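Local atomic coordinates of soluble lytic transglycosylase B3 (Pseudomonas aeruginosa, PDB entry 5ANZ), a protein that probably cleaves the peptidoglycan of the bacterial cell wall as a lytic transglycosylase and takes part in cell-wall turnover, and binds a calcium ion. Residues A[135-139]-A[339-344]; A[210-214]-A[225-229]; A[263-269]-A[303-309]. All blocks are in the same frame, centred on the assembly; numbering follows the deposited sequence.

Contact 1 of 3, residues A[135-139]-A[339-344]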
loop_
_atom_site.group_PDB
_atom_site.type_symbol
_atom_site.label_atom_id
_atom_site.label_comp_id
_atom_site.label_asym_id
_atom_site.label_seq_id
_atom_site.Cartn_x
_atom_site.Cartn_y
_atom_site.Cartn_z
ATOM N N ASP A 135 -15.138 -0.425 9.238
ATOM C CA ASP A 135 -15.039 -1.210 8.009
ATOM C C ASP A 135 -13.700 -0.969 7.339
ATOM O O ASP A 135 -13.117 -1.883 6.751
ATOM C CB ASP A 135 -16.171 -0.885 7.036
ATOM C CG ASP A 135 -17.528 -1.416 7.497
ATOM O OD1 ASP A 135 -17.584 -2.239 8.441
ATOM O OD2 ASP A 135 -18.544 -1.010 6.889
ATOM N N ALA A 136 -13.188 0.256 7.446
ATOM C CA ALA A 136 -11.885 0.573 6.868
ATOM C C ALA A 136 -10.748 -0.068 7.671
ATOM O O ALA A 136 -9.826 -0.617 7.080
ATOM C CB ALA A 136 -11.677 2.077 6.784
ATOM N N VAL A 137 -10.833 -0.012 8.998
ATOM C CA VAL A 137 -9.857 -0.705 9.863
ATOM C C VAL A 137 -9.808 -2.194 9.530
ATOM O O VAL A 137 -8.731 -2.769 9.346
ATOM C CB VAL A 137 -10.201 -0.516 11.346
ATOM C CG1 VAL A 137 -9.248 -1.321 12.238
ATOM C CG2 VAL A 137 -10.109 0.958 11.732
ATOM N N VAL A 138 -10.974 -2.824 9.427
ATOM C CA VAL A 138 -10.997 -4.249 9.141
ATOM C C VAL A 138 -10.530 -4.540 7.707
ATOM O O VAL A 138 -9.869 -5.541 7.466
ATOM C CB VAL A 138 -12.398 -4.849 9.412
ATOM C CG1 VAL A 138 -12.511 -6.283 8.868
ATOM C CG2 VAL A 138 -12.673 -4.837 10.937
ATOM N N ALA A 139 -10.823 -3.650 6.758
ATOM C CA ALA A 139 -10.341 -3.879 5.404
ATOM C C ALA A 139 -8.820 -3.834 5.343
ATOM O O ALA A 139 -8.204 -4.625 4.647
ATOM C CB ALA A 139 -10.953 -2.852 4.431
ATOM N N LEU A 339 -12.924 -3.322 -0.637
ATOM C CA LEU A 339 -13.142 -4.362 0.364
ATOM C C LEU A 339 -14.013 -3.828 1.510
ATOM O O LEU A 339 -14.952 -4.489 1.961
ATOM C CB LEU A 339 -11.811 -4.880 0.911
ATOM C CG LEU A 339 -11.919 -5.978 1.965
ATOM C CD1 LEU A 339 -12.691 -7.206 1.451
ATOM C CD2 LEU A 339 -10.510 -6.383 2.392
ATOM N N ALA A 340 -13.688 -2.628 1.991
ATOM C CA ALA A 340 -14.502 -2.019 3.040
ATOM C C ALA A 340 -15.941 -1.885 2.569
ATOM O O ALA A 340 -16.868 -2.230 3.292
ATOM C CB ALA A 340 -13.941 -0.656 3.422
ATOM N N ASP A 341 -16.122 -1.419 1.331
ATOM C CA ASP A 341 -17.485 -1.329 0.775
ATOM C C ASP A 341 -18.183 -2.695 0.689
ATOM O O ASP A 341 -19.392 -2.819 0.905
ATOM C CB ASP A 341 -17.445 -0.728 -0.635
ATOM C CG ASP A 341 -17.060 0.745 -0.654
ATOM O OD1 ASP A 341 -16.961 1.370 0.425
ATOM O OD2 ASP A 341 -16.902 1.283 -1.780
ATOM N N SER A 342 -17.413 -3.715 0.333
ATOM C CA SER A 342 -17.966 -5.061 0.165
ATOM C C SER A 342 -18.577 -5.624 1.443
ATOM O O SER A 342 -19.499 -6.428 1.405
ATOM C CB SER A 342 -16.882 -6.021 -0.326
ATOM O OG SER A 342 -16.378 -5.654 -1.595
ATOM N N PHE A 343 -18.052 -5.223 2.596
ATOM C CA PHE A 343 -18.602 -5.755 3.841
ATOM C C PHE A 343 -20.084 -5.412 3.996
ATOM O O PHE A 343 -20.824 -6.153 4.622
ATOM C CB PHE A 343 -17.830 -5.227 5.057
ATOM C CG PHE A 343 -16.373 -5.609 5.082
ATOM C CD1 PHE A 343 -15.931 -6.828 4.594
ATOM C CD2 PHE A 343 -15.439 -4.733 5.642
ATOM C CE1 PHE A 343 -14.579 -7.165 4.634
ATOM C CE2 PHE A 343 -14.069 -5.047 5.685
ATOM C CZ PHE A 343 -13.633 -6.264 5.194
ATOM N N LYS A 344 -20.489 -4.289 3.398
ATOM C CA LYS A 344 -21.866 -3.813 3.490
ATOM C C LYS A 344 -22.629 -4.042 2.190
ATOM O O LYS A 344 -23.737 -3.508 2.019
ATOM C CB LYS A 344 -21.904 -2.325 3.840
ATOM C CG LYS A 344 -21.288 -1.994 5.189
ATOM C CD LYS A 344 -21.648 -0.586 5.637
ATOM C CE LYS A 344 -22.221 -0.593 7.053
ATOM N NZ LYS A 344 -21.244 -1.091 8.063
HETATM O O HOH W 1 -18.610 -0.599 4.480
HETATM O O HOH W 2 -20.475 -3.874 8.237
#

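Contact 2 of 3, residues A[210-214]-A[225-229]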
loop_
_atom_site.group_PDB
_atom_site.type_symbol
_atom_site.label_atom_id
_atom_site.label_comp_id
_atom_site.label_asym_id
_atom_site.label_seq_id
_atom_site.Cartn_x
_atom_site.Cartn_y
_atom_site.Cartn_z
ATOM N N THR A 210 9.805 1.370 13.080
ATOM C CA THR A 210 9.677 2.791 13.407
ATOM C C THR A 210 8.194 3.222 13.387
ATOM O O THR A 210 7.779 4.074 14.181
ATOM C CB THR A 210 10.516 3.687 12.456
ATOM O OG1 THR A 210 10.115 3.467 11.099
ATOM C CG2 THR A 210 12.012 3.396 12.617
ATOM N N THR A 211 7.380 2.626 12.511
ATOM C CA THR A 211 5.956 2.929 12.524
ATOM C C THR A 211 5.279 2.395 13.786
ATOM O O THR A 211 4.439 3.058 14.395
ATOM C CB THR A 211 5.249 2.347 11.268
ATOM O OG1 THR A 211 5.805 2.967 10.105
ATOM C CG2 THR A 211 3.749 2.584 11.331
ATOM N N HIS A 212 5.658 1.191 14.202
ATOM C CA HIS A 212 5.180 0.672 15.469
ATOM C C HIS A 212 5.514 1.642 16.608
ATOM O O HIS A 212 4.651 1.979 17.424
ATOM C CB HIS A 212 5.798 -0.706 15.756
ATOM C CG HIS A 212 5.453 -1.249 17.105
ATOM N ND1 HIS A 212 4.421 -2.140 17.307
ATOM C CD2 HIS A 212 5.994 -1.004 18.325
ATOM C CE1 HIS A 212 4.344 -2.424 18.596
ATOM N NE2 HIS A 212 5.282 -1.765 19.229
ATOM N N ASN A 213 6.753 2.111 16.648
ATOM C CA ASN A 213 7.178 2.921 17.776
ATOM C C ASN A 213 6.488 4.286 17.840
ATOM O O ASN A 213 6.393 4.876 18.917
ATOM C CB ASN A 213 8.703 3.082 17.758
ATOM C CG ASN A 213 9.419 1.832 18.247
ATOM O OD1 ASN A 213 8.791 0.932 18.815
ATOM N ND2 ASN A 213 10.737 1.782 18.063
ATOM N N GLN A 214 5.987 4.770 16.703
ATOM C CA GLN A 214 5.268 6.037 16.699
ATOM C C GLN A 214 3.761 5.866 16.775
ATOM O O GLN A 214 3.079 6.701 17.360
ATOM C CB GLN A 214 5.614 6.868 15.461
ATOM C CG GLN A 214 4.887 8.207 15.447
ATOM C CD GLN A 214 5.433 9.180 14.421
ATOM O OE1 GLN A 214 6.419 8.898 13.738
ATOM N NE2 GLN A 214 4.790 10.341 14.310
ATOM N N ARG A 225 2.221 -3.020 23.666
ATOM C CA ARG A 225 1.645 -2.730 22.353
ATOM C C ARG A 225 1.845 -3.969 21.487
ATOM O O ARG A 225 2.758 -4.035 20.679
ATOM C CB ARG A 225 2.295 -1.491 21.740
ATOM C CG ARG A 225 2.095 -0.254 22.606
ATOM C CD ARG A 225 2.461 1.018 21.846
ATOM N NE ARG A 225 3.899 1.272 21.859
ATOM C CZ ARG A 225 4.503 2.220 21.144
ATOM N NH1 ARG A 225 3.804 3.017 20.340
ATOM N NH2 ARG A 225 5.818 2.373 21.238
ATOM N N ASP A 226 0.982 -4.953 21.694
ATOM C CA ASP A 226 1.161 -6.275 21.092
ATOM C C ASP A 226 0.383 -6.435 19.795
ATOM O O ASP A 226 -0.750 -6.930 19.796
ATOM C CB ASP A 226 0.737 -7.344 22.091
ATOM C CG ASP A 226 0.797 -8.746 21.508
ATOM O OD1 ASP A 226 1.473 -8.938 20.476
ATOM O OD2 ASP A 226 0.176 -9.656 22.098
ATOM N N ILE A 227 1.002 -6.033 18.687
ATOM C CA ILE A 227 0.335 -6.109 17.393
ATOM C C ILE A 227 0.477 -7.505 16.797
ATOM O O ILE A 227 0.074 -7.725 15.664
ATOM C CB ILE A 227 0.894 -5.081 16.388
ATOM C CG1 ILE A 227 2.390 -5.306 16.180
ATOM C CG2 ILE A 227 0.641 -3.642 16.888
ATOM C CD1 ILE A 227 2.989 -4.448 15.041
ATOM N N TRP A 228 1.049 -8.432 17.564
ATOM C CA TRP A 228 1.160 -9.831 17.147
ATOM C C TRP A 228 0.007 -10.687 17.665
ATOM O O TRP A 228 -0.613 -11.445 16.899
ATOM C CB TRP A 228 2.507 -10.413 17.627
ATOM C CG TRP A 228 3.669 -9.722 16.980
ATOM C CD1 TRP A 228 4.325 -10.113 15.847
ATOM C CD2 TRP A 228 4.314 -8.510 17.413
ATOM N NE1 TRP A 228 5.315 -9.227 15.543
ATOM C CE2 TRP A 228 5.335 -8.230 16.487
ATOM C CE3 TRP A 228 4.114 -7.636 18.488
ATOM C CZ2 TRP A 228 6.162 -7.111 16.594
ATOM C CZ3 TRP A 228 4.937 -6.507 18.593
ATOM C CH2 TRP A 228 5.941 -6.258 17.650
ATOM N N GLY A 229 -0.270 -10.586 18.958
ATOM C CA GLY A 229 -1.208 -11.494 19.593
ATOM C C GLY A 229 -2.481 -10.875 20.130
ATOM O O GLY A 229 -3.361 -11.586 20.625
#

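Contact 3 of 3, residues A[263-269]-A[303-309]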
loop_
_atom_site.group_PDB
_atom_site.type_symbol
_atom_site.label_atom_id
_atom_site.label_comp_id
_atom_site.label_asym_id
_atom_site.label_seq_id
_atom_site.Cartn_x
_atom_site.Cartn_y
_atom_site.Cartn_z
ATOM N N PHE A 263 -13.293 13.123 -23.094
ATOM C CA PHE A 263 -12.846 13.650 -21.812
ATOM C C PHE A 263 -11.349 13.926 -21.824
ATOM O O PHE A 263 -10.590 13.257 -22.523
ATOM C CB PHE A 263 -13.199 12.671 -20.685
ATOM C CG PHE A 263 -12.925 13.206 -19.301
ATOM C CD1 PHE A 263 -13.802 14.094 -18.701
ATOM C CD2 PHE A 263 -11.801 12.806 -18.598
ATOM C CE1 PHE A 263 -13.560 14.581 -17.429
ATOM C CE2 PHE A 263 -11.552 13.291 -17.331
ATOM C CZ PHE A 263 -12.436 14.184 -16.746
ATOM N N ASP A 264 -10.927 14.914 -21.042
ATOM C CA ASP A 264 -9.517 15.232 -20.922
ATOM C C ASP A 264 -8.868 14.263 -19.940
ATOM O O ASP A 264 -8.835 14.506 -18.734
ATOM C CB ASP A 264 -9.321 16.683 -20.475
ATOM C CG ASP A 264 -7.858 17.087 -20.423
ATOM O OD1 ASP A 264 -7.011 16.324 -20.931
ATOM O OD2 ASP A 264 -7.555 18.172 -19.883
ATOM N N TYR A 265 -8.357 13.157 -20.469
ATOM C CA TYR A 265 -7.825 12.090 -19.633
ATOM C C TYR A 265 -6.497 12.483 -18.981
ATOM O O TYR A 265 -5.979 11.762 -18.128
ATOM C CB TYR A 265 -7.673 10.804 -20.453
ATOM C CG TYR A 265 -8.993 10.242 -20.944
ATOM C CD1 TYR A 265 -9.821 9.518 -20.095
ATOM C CD2 TYR A 265 -9.410 10.428 -22.255
ATOM C CE1 TYR A 265 -11.029 9.005 -20.535
ATOM C CE2 TYR A 265 -10.618 9.917 -22.702
ATOM C CZ TYR A 265 -11.420 9.202 -21.831
ATOM O OH TYR A 265 -12.624 8.685 -22.258
ATOM N N SER A 266 -5.962 13.640 -19.361
ATOM C CA SER A 266 -4.735 14.130 -18.739
ATOM C C SER A 266 -4.980 14.564 -17.293
ATOM O O SER A 266 -4.038 14.726 -16.520
ATOM C CB SER A 266 -4.142 15.291 -19.549
ATOM O OG SER A 266 -4.997 16.420 -19.534
ATOM N N LEU A 267 -6.252 14.723 -16.928
ATOM C CA LEU A 267 -6.639 15.087 -15.560
ATOM C C LEU A 267 -6.514 13.948 -14.547
ATOM O O LEU A 267 -6.696 14.155 -13.346
ATOM C CB LEU A 267 -8.081 15.608 -15.542
ATOM C CG LEU A 267 -8.367 17.053 -15.974
ATOM C CD1 LEU A 267 -7.146 17.948 -15.789
ATOM C CD2 LEU A 267 -8.898 17.134 -17.389
ATOM N N ALA A 268 -6.207 12.749 -15.026
ATOM C CA ALA A 268 -6.129 11.580 -14.159
ATOM C C ALA A 268 -4.768 11.470 -13.479
ATOM O O ALA A 268 -3.906 10.707 -13.910
ATOM C CB ALA A 268 -6.434 10.321 -14.958
ATOM N N GLU A 269 -4.583 12.248 -12.419
ATOM C CA GLU A 269 -3.336 12.305 -11.667
ATOM C C GLU A 269 -3.657 12.629 -10.224
ATOM O O GLU A 269 -4.435 13.546 -9.961
ATOM C CB GLU A 269 -2.384 13.378 -12.230
ATOM C CG GLU A 269 -1.664 13.009 -13.507
ATOM C CD GLU A 269 -0.544 12.005 -13.286
ATOM O OE1 GLU A 269 0.038 11.975 -12.177
ATOM O OE2 GLU A 269 -0.246 11.246 -14.228
ATOM N N LEU A 303 -9.063 12.015 -10.114
ATOM C CA LEU A 303 -9.563 10.979 -11.020
ATOM C C LEU A 303 -8.569 9.827 -11.159
ATOM O O LEU A 303 -7.405 10.031 -11.525
ATOM C CB LEU A 303 -9.862 11.580 -12.394
ATOM C CG LEU A 303 -10.148 10.579 -13.512
ATOM C CD1 LEU A 303 -11.434 9.836 -13.233
ATOM C CD2 LEU A 303 -10.225 11.311 -14.853
ATOM N N LEU A 304 -9.032 8.615 -10.845
ATOM C CA LEU A 304 -8.223 7.414 -10.987
ATOM C C LEU A 304 -8.732 6.507 -12.117
ATOM O O LEU A 304 -9.915 6.154 -12.156
ATOM C CB LEU A 304 -8.210 6.649 -9.665
ATOM C CG LEU A 304 -7.428 5.343 -9.548
ATOM C CD1 LEU A 304 -5.927 5.578 -9.570
ATOM C CD2 LEU A 304 -7.845 4.645 -8.267
ATOM N N LEU A 305 -7.836 6.150 -13.036
ATOM C CA LEU A 305 -8.155 5.233 -14.134
ATOM C C LEU A 305 -7.215 4.026 -14.113
ATOM O O LEU A 305 -6.220 4.016 -14.838
ATOM C CB LEU A 305 -8.025 5.926 -15.493
ATOM C CG LEU A 305 -9.023 6.987 -15.945
ATOM C CD1 LEU A 305 -8.523 7.659 -17.216
ATOM C CD2 LEU A 305 -10.378 6.348 -16.185
ATOM N N PRO A 306 -7.531 3.008 -13.303
ATOM C CA PRO A 306 -6.564 1.926 -13.075
ATOM C C PRO A 306 -6.188 1.132 -14.338
ATOM O O PRO A 306 -5.111 0.533 -14.366
ATOM C CB PRO A 306 -7.267 1.021 -12.052
ATOM C CG PRO A 306 -8.704 1.416 -12.075
ATOM C CD PRO A 306 -8.769 2.843 -12.523
ATOM N N ALA A 307 -7.038 1.139 -15.365
ATOM C CA ALA A 307 -6.703 0.462 -16.620
ATOM C C ALA A 307 -6.908 1.353 -17.840
ATOM O O ALA A 307 -7.275 0.869 -18.912
ATOM C CB ALA A 307 -7.523 -0.813 -16.758
ATOM N N GLY A 308 -6.666 2.653 -17.692
ATOM C CA GLY A 308 -6.744 3.562 -18.821
ATOM C C GLY A 308 -8.166 3.928 -19.222
ATOM O O GLY A 308 -9.125 3.561 -18.521
ATOM N N HIS A 309 -8.296 4.630 -20.351
ATOM C CA HIS A 309 -9.574 5.225 -20.743
ATOM C C HIS A 309 -10.669 4.212 -21.070
ATOM O O HIS A 309 -11.849 4.557 -21.037
ATOM C CB HIS A 309 -9.390 6.178 -21.929
ATOM C CG HIS A 309 -9.258 5.506 -23.262
ATOM N ND1 HIS A 309 -8.067 4.975 -23.711
ATOM C CD2 HIS A 309 -10.152 5.326 -24.263
ATOM C CE1 HIS A 309 -8.239 4.477 -24.923
ATOM N NE2 HIS A 309 -9.493 4.683 -25.286
HETATM O O HOH W 3 -13.009 6.555 -20.159
HETATM O O HOH W 4 -7.331 14.109 -10.925
#

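Contact 1 of 3, residues A[135-139]-A[339-344]
This is a helix-helix packing contact inside the transglycosylase domain, with a salt bridge at its edge. It joins the first turn of helix 134-145 to the last turn of helix 330-343 and K344 just after it, 200 residues further along the chain. The two short axes approach to 8.5 Å, and their directions differ by 122°. Small residues permit this close approach. A139 CB lies 3.8 Å from A340 CB, and the carbonyl O of D135 lies 3.6 Å from A340 CB. The CA atoms of D135 and A340 are 5.1 Å apart. L339 and F343 close in beside the alanines: L339 CG is 4.1 Å from A139 CB, and F343 CE2 is 3.8 Å from V138 CG1. The ring of F343 turns its edge to the backbone of the other helix, with CE2 3.5 Å from D135 O. L116 of helix 106-118 touches D135, V138 and F343. At the more exposed edge, K344 NZ forms a salt bridge with D135 OD2 at 2.9 Å. Water 1 donates to D135 OD2 (2.4 Å) and to A340 O (2.7 Å). Y326, which binds N-acetyl-D-glucosamine in another structure of this protein, is about 9 Å from A136, side chain to side chain. This helix-helix packing is characteristic of the mainly helical, lysozyme-like domain.

Contact 2 of 3, residues A[210-214]-A[225-229]
Hydrogen bonding across this contact is weak. R225 NH1 and NH2 each make a weak hydrogen bond of 3.5 Å to N213 O, near the end of helix 209-215. R225 NH1 also bonds to A216 O, just after that helix. The closest approach is H212 CE1 to R225 O, 3.1 Å, near the ring plane. I227 and W228 flank part of the imidazole. I227 CD1 lies 3.5 Å from H212 ND1, a buried nitrogen with no polar partner in the model. The W228 six-membered ring lies obliquely to the H212 ring, with centroids 5.7 Å apart and planes at 43°. Within the loop, D226 OD1 accepts from W228 N (3.0 Å), an Asx turn, extended to an Asx motif by G229 N (2.8 Å). Residues 225-229 lie within the calcium-binding loop, between ligands D218, D220, D222 and K224 and the last ligand D233, whose OD2 accepts from D226 N. T211, on the same helix as H212, binds N-acetyl-D-glucosamine in another structure of this protein. Direct bonds between the segments are weak, so the chemistry implies that the calcium loop is held to the helix largely through D188, which pairs with H212 NE2 and R225 N, and by R225 on A216 O.

Contact 3 of 3, residues A[263-269]-A[303-309]
L303 starts the contact, near the end of strand 300-304. Its CD2 packs on F263 CE2 at 3.4 Å and on A268 CB at 3.9 Å. Its carbonyl O receives a CA-H...O contact from A268 CA at 3.3 Å. Its N donates to water 4 (2.8 Å), which lies 2.5 Å from L267 O. No direct hydrogen bond joins the segments. L305 comes next on this side, with CD1 3.7 Å from Y265 CD1 and 4.1 Å from A268 CB. The chain then turns through P306 and A307 to G308, whose N bonds to L305 O at 3.2 Å. H309 ends the walk. Its CB sits over the Y265 ring, 3.7 Å from the centroid, in a CH-pi contact, and the two rings form an edge-to-face pair. Water 3 bridges Y265 OH (3.0 Å) and H309 O (2.5 Å). The contact packs against W279 of helix 276-280 and A313 of strand 313-316, and E269 ties it to helix 388-401, in the putative peptidoglycan-binding domain, through salt bridges to R391 and R395.

Overall arrangement
All three contacts lie in the transglycosylase domain, and none touches another. Contacts 1 and 2 are buried; contact 3 is only partly buried. Contact 1 joins two helices far apart in sequence, and the chain between them contains both other contacts. Contact 2 is local, between a short helix and the loop after it. Contact 3 joins a loop with a short 3-10 segment to the end of strand 300-304 and the turn after it. Helix 231-244 touches contacts 1 and 2; helix 330-343, part of contact 1, also touches contact 3. Chemistry follows place: alanine packing with a peripheral salt bridge in contact 1, weak polar bonds and a packed imidazole near calcium in contact 2, and apolar, aromatic and water-mediated contacts in contact 3.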